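Putative OmpA family lipoprotein (Burkholderia cenocepacia, PDB 5LKW) binds diaminopimelic acid, a peptidoglycan component, through its OmpA-like domain and probably acts in the Tol-Pal system in outer membrane invagination during division and in membrane integrity. Local coordinates at residues A[16-22]-A[114-120]; A[52-57]-A[68-73]. All coordinates share one frame; numbering follows the deposited sequence.

Overall arrangement
Both contacts lie in the OmpA-like domain of Pal and share one mixed sheet, in which strand 115-120 runs beside strand 50-55. Contact 1 pairs strand 17-19, at one edge of the sheet, with strand 115-120 and is partly buried. Contact 2 packs strand 50-55 against helix 62-82 and is buried. It is nested inside the long loop that contact 1 closes, and the two centres are about 8 Å apart. Backbone bonds and a charged cluster mark contact 1, whereas close glycine packing and one arginine bond mark contact 2. Both reach the diaminopimelic acid, contact 1 through Phe-22 and Arg-114, contact 2 through Thr-56, Asp-57, Leu-68 and Arg-72.

Contact 1 of 2, residues A[16-22]-A[114-120]; sequences RSIYFDF and RRADLVY. With API (2,6-diaminopimelic acid), chain C.
Tyr-19 and Arg-115 lie side by side and point the same way. CG of Arg-115 sits over one face of the Tyr-19 ring, 3.9 Å from its centroid, in a CH-pi contact. The Arg-115 chain leaves with CG anti to the backbone N (chi1 -162°) and bends at chi3. This turns the guanidinium side-on to Asp-117 of its own strand. NE meets OD1 and NH2 meets OD2, both on the syn side of the carboxylate. Ser-17 OG adds a bond of 2.7 Å to Asp-117 OD1, so that oxygen takes two donors. Arg-115 NH1 is held by Gln-112 O.

On the other side of the sheet, Ile-18 CD1 touches Leu-118 CD1 at 3.5 Å. CB of Ala-116 meets the edge of the Phe-20 ring, at CE2. The backbones form an antiparallel pair, with Ile-18 and Ala-116 bonded in both directions.

Beyond the strand, Arg-114 NE donates to Phe-20 O at 3.0 Å, tilted from the carbonyl plane. Its NH1 makes a salt bridge to Asp-57. The bend at chi3 (-64°) turns NE back to Phe-20 O, while CD lies 3.1 Å from OXT of the diaminopimelic acid, and Phe-22 CE1 approaches ligand C5.

The two-nitrogen grip on Asp-117 should limit rotation of its carboxylate and probably favours its charged form, while the Arg-114 bond ties the ligand pocket to the strand pair.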
loop_
_atom_site.group_PDB
_atom_site.type_symbol
_atom_site.label_atom_id
_atom_site.label_comp_id
_atom_site.label_asym_id
_atom_site.label_seq_id
_atom_site.Cartn_x
_atom_site.Cartn_y
_atom_site.Cartn_z
ATOM N N ARG A 16 -5.506 5.974 1.724
ATOM C CA ARG A 16 -5.167 4.753 1.000
ATOM C C ARG A 16 -3.682 4.503 0.748
ATOM O O ARG A 16 -3.329 3.615 -0.021
ATOM C CB ARG A 16 -5.977 4.675 -0.313
ATOM C CG ARG A 16 -7.379 4.277 0.021
ATOM C CD ARG A 16 -8.374 4.236 -1.114
ATOM N NE ARG A 16 -9.709 4.652 -0.608
ATOM C CZ ARG A 16 -10.804 4.733 -1.368
ATOM N NH1 ARG A 16 -10.743 4.409 -2.648
ATOM N NH2 ARG A 16 -11.963 5.150 -0.855
ATOM N N SER A 17 -2.804 5.254 1.402
ATOM C CA SER A 17 -1.384 5.049 1.193
ATOM C C SER A 17 -0.706 4.724 2.545
ATOM O O SER A 17 -1.048 5.336 3.567
ATOM C CB SER A 17 -0.794 6.325 0.601
ATOM O OG SER A 17 -1.208 6.560 -0.741
ATOM N N ILE A 18 0.251 3.796 2.531
ATOM C CA ILE A 18 1.114 3.449 3.665
ATOM C C ILE A 18 2.524 3.858 3.216
ATOM O O ILE A 18 2.961 3.472 2.172
ATOM C CB ILE A 18 1.092 1.916 4.003
ATOM C CG1 ILE A 18 -0.266 1.461 4.520
ATOM C CG2 ILE A 18 2.115 1.569 5.064
ATOM C CD1 ILE A 18 -1.363 1.544 3.504
ATOM N N TYR A 19 3.221 4.633 4.028
ATOM C CA TYR A 19 4.606 5.036 3.758
ATOM C C TYR A 19 5.658 4.305 4.583
ATOM O O TYR A 19 5.387 3.831 5.709
ATOM C CB TYR A 19 4.723 6.515 4.051
ATOM C CG TYR A 19 3.861 7.333 3.115
ATOM C CD1 TYR A 19 4.408 7.887 1.909
ATOM C CD2 TYR A 19 2.516 7.534 3.410
ATOM C CE1 TYR A 19 3.637 8.712 1.070
ATOM C CE2 TYR A 19 1.708 8.368 2.580
ATOM C CZ TYR A 19 2.278 8.957 1.423
ATOM O OH TYR A 19 1.438 9.740 0.617
ATOM N N PHE A 20 6.852 4.192 4.004
ATOM C CA PHE A 20 7.906 3.365 4.545
ATOM C C PHE A 20 9.224 4.155 4.743
ATOM O O PHE A 20 9.530 5.104 4.011
ATOM C CB PHE A 20 8.171 2.146 3.600
ATOM C CG PHE A 20 7.007 1.196 3.486
ATOM C CD1 PHE A 20 6.906 0.058 4.311
ATOM C CD2 PHE A 20 6.007 1.442 2.529
ATOM C CE1 PHE A 20 5.745 -0.850 4.173
ATOM C CE2 PHE A 20 4.936 0.615 2.379
ATOM C CZ PHE A 20 4.761 -0.521 3.239
ATOM N N ASP A 21 10.026 3.719 5.707
ATOM C CA ASP A 21 11.373 4.233 5.854
ATOM C C ASP A 21 12.303 3.750 4.737
ATOM O O ASP A 21 12.008 2.798 4.003
ATOM C CB ASP A 21 11.948 3.813 7.204
ATOM C CG ASP A 21 11.334 4.575 8.320
ATOM O OD1 ASP A 21 10.572 5.536 8.034
ATOM O OD2 ASP A 21 11.630 4.204 9.451
ATOM N N PHE A 22 13.445 4.412 4.650
ATOM C CA PHE A 22 14.407 4.144 3.624
ATOM C C PHE A 22 14.761 2.670 3.692
ATOM O O PHE A 22 15.105 2.165 4.766
ATOM C CB PHE A 22 15.605 5.067 3.887
ATOM C CG PHE A 22 16.936 4.482 3.575
ATOM C CD1 PHE A 22 17.537 4.712 2.333
ATOM C CD2 PHE A 22 17.653 3.780 4.570
ATOM C CE1 PHE A 22 18.826 4.194 2.055
ATOM C CE2 PHE A 22 18.911 3.254 4.311
ATOM C CZ PHE A 22 19.504 3.451 3.044
ATOM N N ARG A 114 8.125 6.087 -1.376
ATOM C CA ARG A 114 8.352 4.824 -0.617
ATOM C C ARG A 114 7.020 4.506 0.017
ATOM O O ARG A 114 6.760 4.925 1.127
ATOM C CB ARG A 114 9.369 5.042 0.486
ATOM C CG ARG A 114 10.815 5.322 -0.025
ATOM C CD ARG A 114 11.811 5.194 1.153
ATOM N NE ARG A 114 11.629 6.182 2.229
ATOM C CZ ARG A 114 12.078 7.440 2.203
ATOM N NH1 ARG A 114 12.759 7.874 1.125
ATOM N NH2 ARG A 114 11.895 8.260 3.292
ATOM N N ARG A 115 6.147 3.893 -0.766
ATOM C CA ARG A 115 4.715 3.979 -0.545
ATOM C C ARG A 115 4.023 2.758 -1.093
ATOM O O ARG A 115 4.438 2.204 -2.138
ATOM C CB ARG A 115 4.131 5.216 -1.270
ATOM C CG ARG A 115 2.730 5.694 -0.789
ATOM C CD ARG A 115 2.209 6.960 -1.633
ATOM N NE ARG A 115 1.948 6.472 -2.980
ATOM C CZ ARG A 115 2.747 6.574 -4.035
ATOM N NH1 ARG A 115 3.897 7.274 -4.001
ATOM N NH2 ARG A 115 2.388 5.937 -5.154
ATOM N N ALA A 116 2.939 2.362 -0.416
ATOM C CA ALA A 116 2.051 1.302 -0.939
ATOM C C ALA A 116 0.656 1.822 -0.958
ATOM O O ALA A 116 0.212 2.369 0.067
ATOM C CB ALA A 116 2.124 -0.009 -0.032
ATOM N N ASP A 117 -0.035 1.659 -2.110
ATOM C CA ASP A 117 -1.404 2.122 -2.266
ATOM C C ASP A 117 -2.396 0.958 -2.362
ATOM O O ASP A 117 -2.169 -0.017 -3.115
ATOM C CB ASP A 117 -1.598 2.978 -3.555
ATOM C CG ASP A 117 -0.642 4.157 -3.650
ATOM O OD1 ASP A 117 -0.420 4.862 -2.624
ATOM O OD2 ASP A 117 -0.148 4.398 -4.792
ATOM N N LEU A 118 -3.546 1.174 -1.707
ATOM C CA LEU A 118 -4.699 0.289 -1.788
ATOM C C LEU A 118 -5.488 0.797 -2.956
ATOM O O LEU A 118 -6.050 1.896 -2.886
ATOM C CB LEU A 118 -5.522 0.360 -0.478
ATOM C CG LEU A 118 -5.024 -0.343 0.816
ATOM C CD1 LEU A 118 -3.812 0.223 1.346
ATOM C CD2 LEU A 118 -6.045 -0.189 1.938
ATOM N N VAL A 119 -5.526 0.020 -4.048
ATOM C CA VAL A 119 -6.254 0.489 -5.247
ATOM C C VAL A 119 -7.519 -0.389 -5.433
ATOM O O VAL A 119 -7.453 -1.556 -5.816
ATOM C CB VAL A 119 -5.346 0.500 -6.488
ATOM C CG1 VAL A 119 -6.064 1.165 -7.695
ATOM C CG2 VAL A 119 -3.922 1.172 -6.164
ATOM N N TYR A 120 -8.663 0.186 -5.114
ATOM C CA TYR A 120 -9.872 -0.603 -4.976
ATOM C C TYR A 120 -10.417 -0.757 -6.366
ATOM O O TYR A 120 -10.528 0.246 -7.094
ATOM C CB TYR A 120 -10.844 0.101 -4.049
ATOM C CG TYR A 120 -10.648 -0.251 -2.578
ATOM C CD1 TYR A 120 -11.120 -1.478 -2.072
ATOM C CD2 TYR A 120 -9.993 0.629 -1.690
ATOM C CE1 TYR A 120 -10.961 -1.821 -0.736
ATOM C CE2 TYR A 120 -9.839 0.313 -0.333
ATOM C CZ TYR A 120 -10.340 -0.939 0.147
ATOM O OH TYR A 120 -10.255 -1.346 1.484
HETATM C C API C . 13.571 2.751 -0.997
HETATM C CA API C . 14.931 2.577 -1.629
HETATM C C3 API C . 16.101 3.369 -1.043
HETATM C C4 API C . 17.374 3.018 -1.840
HETATM C C5 API C . 18.587 2.612 -0.983
HETATM C C6 API C . 19.790 2.094 -1.794
HETATM O O API C . 12.661 2.968 -1.786
HETATM O OXT API C . 13.313 2.678 0.227
HETATM N N API C . 14.774 3.010 -3.016
HETATM O O HOH W 1 -8.602 2.903 -4.318
HETATM O O HOH W 2 10.888 7.629 5.756
#

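Contact 2 of 2, residues A[52-57]-A[68-73]; sequences IQGNTD and LGQKRA. With API (2,6-diaminopimelic acid), chain C.
One carboxylate oxygen of the diaminopimelic acid, atom O, is gripped by Arg-72 NH1 at 3.0 Å and by the backbone N of Asp-57 at 2.9 Å. The other oxygen, OXT, takes a short bond of 2.6 Å from Arg-72 NH2. The arginine thus meets the carboxylate with two nitrogens, one to each oxygen. NH1 also donates to Asn-55 O at 3.1 Å, in the carbonyl plane and on a lone pair. Since NE is bonded to Ser-24 O, the guanidinium is tied to protein and ligand on several sides, which fixes its rotation. Its chain runs extended from CG to NE, and this carries the charged end from the helix to the ligand. Leu-68 CD2 lies over one face of the guanidinium and reaches the ligand carboxylate carbon. Asp-57 OD1 accepts from the ligand amino group.

Thr-56 crosses Arg-72 at about a right angle. Its OG1 stands between the backbone N and the carbonyl carbon (chi1 72°), which leaves CG2 to press on Gly-69 N at 3.4 Å and on Leu-68 CG. Two glycines let strand and helix come close: Gly-54 CA is 3.4 Å from Gly-69 O, in a CA-H...O contact. Further along, Ala-73 CB packs on Ile-52 O at 3.3 Å and on Ile-52 CG2.

The pair belongs to the beta-alpha-beta unit of strand 50-55, helix 62-82 and strand 90-96. Strand 50-55 lies between strands 115-120 and 90-96, and Ala-73 also touches Ala-92 of the latter.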
loop_
_atom_site.group_PDB
_atom_site.type_symbol
_atom_site.label_atom_id
_atom_site.label_comp_id
_atom_site.label_asym_id
_atom_site.label_seq_id
_atom_site.Cartn_x
_atom_site.Cartn_y
_atom_site.Cartn_z
ATOM N N ILE A 52 -3.003 -3.997 -4.219
ATOM C CA ILE A 52 -2.062 -3.314 -3.327
ATOM C C ILE A 52 -0.763 -3.157 -4.107
ATOM O O ILE A 52 -0.101 -4.132 -4.373
ATOM C CB ILE A 52 -1.797 -4.140 -2.013
ATOM C CG1 ILE A 52 -3.077 -4.307 -1.150
ATOM C CG2 ILE A 52 -0.674 -3.506 -1.138
ATOM C CD1 ILE A 52 -2.937 -5.588 -0.313
ATOM N N GLN A 53 -0.420 -1.918 -4.467
ATOM C CA GLN A 53 0.745 -1.555 -5.295
ATOM C C GLN A 53 1.872 -0.937 -4.427
ATOM O O GLN A 53 1.689 0.140 -3.825
ATOM C CB GLN A 53 0.360 -0.489 -6.317
ATOM C CG GLN A 53 -0.849 -0.779 -7.185
ATOM C CD GLN A 53 -0.944 0.211 -8.322
ATOM O OE1 GLN A 53 -1.061 1.415 -8.100
ATOM N NE2 GLN A 53 -0.882 -0.289 -9.546
ATOM N N GLY A 54 3.007 -1.629 -4.381
ATOM C CA GLY A 54 4.246 -1.162 -3.760
ATOM C C GLY A 54 5.121 -0.348 -4.722
ATOM O O GLY A 54 5.299 -0.720 -5.881
ATOM N N ASN A 55 5.639 0.751 -4.212
ATOM C CA ASN A 55 6.433 1.753 -4.942
ATOM C C ASN A 55 7.687 1.995 -4.071
ATOM O O ASN A 55 7.691 1.700 -2.861
ATOM C CB ASN A 55 5.655 3.071 -5.180
ATOM C CG ASN A 55 4.358 2.885 -6.015
ATOM O OD1 ASN A 55 4.395 3.029 -7.218
ATOM N ND2 ASN A 55 3.238 2.532 -5.365
ATOM N N THR A 56 8.755 2.512 -4.675
ATOM C CA THR A 56 9.987 2.741 -3.960
ATOM C C THR A 56 10.470 4.155 -4.395
ATOM O O THR A 56 9.995 4.708 -5.392
ATOM C CB THR A 56 11.086 1.694 -4.340
ATOM O OG1 THR A 56 11.549 1.965 -5.685
ATOM C CG2 THR A 56 10.587 0.253 -4.230
ATOM N N ASP A 57 11.398 4.752 -3.687
ATOM C CA ASP A 57 12.073 5.906 -4.341
ATOM C C ASP A 57 13.129 5.428 -5.409
ATOM O O ASP A 57 13.289 4.235 -5.627
ATOM C CB ASP A 57 12.610 6.951 -3.348
ATOM C CG ASP A 57 13.750 6.409 -2.485
ATOM O OD1 ASP A 57 14.750 5.933 -3.062
ATOM O OD2 ASP A 57 13.666 6.462 -1.231
ATOM N N LEU A 68 11.940 -4.682 -3.551
ATOM C CA LEU A 68 11.505 -3.864 -2.427
ATOM C C LEU A 68 10.000 -3.484 -2.540
ATOM O O LEU A 68 9.197 -3.677 -1.590
ATOM C CB LEU A 68 12.414 -2.613 -2.319
ATOM C CG LEU A 68 12.017 -1.611 -1.219
ATOM C CD1 LEU A 68 11.904 -2.325 0.143
ATOM C CD2 LEU A 68 13.058 -0.485 -1.152
ATOM N N GLY A 69 9.599 -2.949 -3.676
ATOM C CA GLY A 69 8.167 -2.650 -3.866
ATOM C C GLY A 69 7.279 -3.865 -3.577
ATOM O O GLY A 69 6.255 -3.727 -2.954
ATOM N N GLN A 70 7.672 -5.058 -4.052
ATOM C CA GLN A 70 6.898 -6.286 -3.807
ATOM C C GLN A 70 6.736 -6.551 -2.327
ATOM O O GLN A 70 5.620 -6.818 -1.832
ATOM C CB GLN A 70 7.475 -7.518 -4.590
ATOM C CG GLN A 70 6.568 -8.743 -4.554
ATOM C CD GLN A 70 5.154 -8.524 -5.130
ATOM O OE1 GLN A 70 4.975 -7.871 -6.142
ATOM N NE2 GLN A 70 4.154 -9.154 -4.508
ATOM N N LYS A 71 7.826 -6.427 -1.595
ATOM C CA LYS A 71 7.822 -6.706 -0.170
ATOM C C LYS A 71 6.932 -5.719 0.599
ATOM O O LYS A 71 6.183 -6.095 1.519
ATOM C CB LYS A 71 9.261 -6.722 0.346
ATOM C CG LYS A 71 9.959 -8.126 0.227
ATOM C CD LYS A 71 11.422 -8.030 0.637
ATOM C CE LYS A 71 11.999 -9.404 1.146
ATOM N NZ LYS A 71 11.546 -10.478 0.199
ATOM N N ARG A 72 6.977 -4.454 0.196
ATOM C CA ARG A 72 6.003 -3.423 0.685
ATOM C C ARG A 72 4.522 -3.819 0.410
ATOM O O ARG A 72 3.660 -3.736 1.285
ATOM C CB ARG A 72 6.350 -2.070 0.042
ATOM C CG ARG A 72 7.707 -1.524 0.519
ATOM C CD ARG A 72 8.070 -0.135 0.008
ATOM N NE ARG A 72 9.201 0.400 0.787
ATOM C CZ ARG A 72 10.126 1.257 0.335
ATOM N NH1 ARG A 72 10.101 1.763 -0.906
ATOM N NH2 ARG A 72 11.085 1.634 1.144
ATOM N N ALA A 73 4.214 -4.286 -0.786
ATOM C CA ALA A 73 2.801 -4.602 -1.055
ATOM C C ALA A 73 2.354 -5.816 -0.183
ATOM O O ALA A 73 1.187 -5.872 0.313
ATOM C CB ALA A 73 2.563 -4.810 -2.562
HETATM C C API C . 13.571 2.751 -0.997
HETATM C CA API C . 14.931 2.577 -1.629
HETATM C C3 API C . 16.101 3.369 -1.043
HETATM C C4 API C . 17.374 3.018 -1.840
HETATM C C5 API C . 18.587 2.612 -0.983
HETATM C C6 API C . 19.790 2.094 -1.794
HETATM O O API C . 12.661 2.968 -1.786
HETATM O OXT API C . 13.313 2.678 0.227
HETATM N N API C . 14.774 3.010 -3.016
#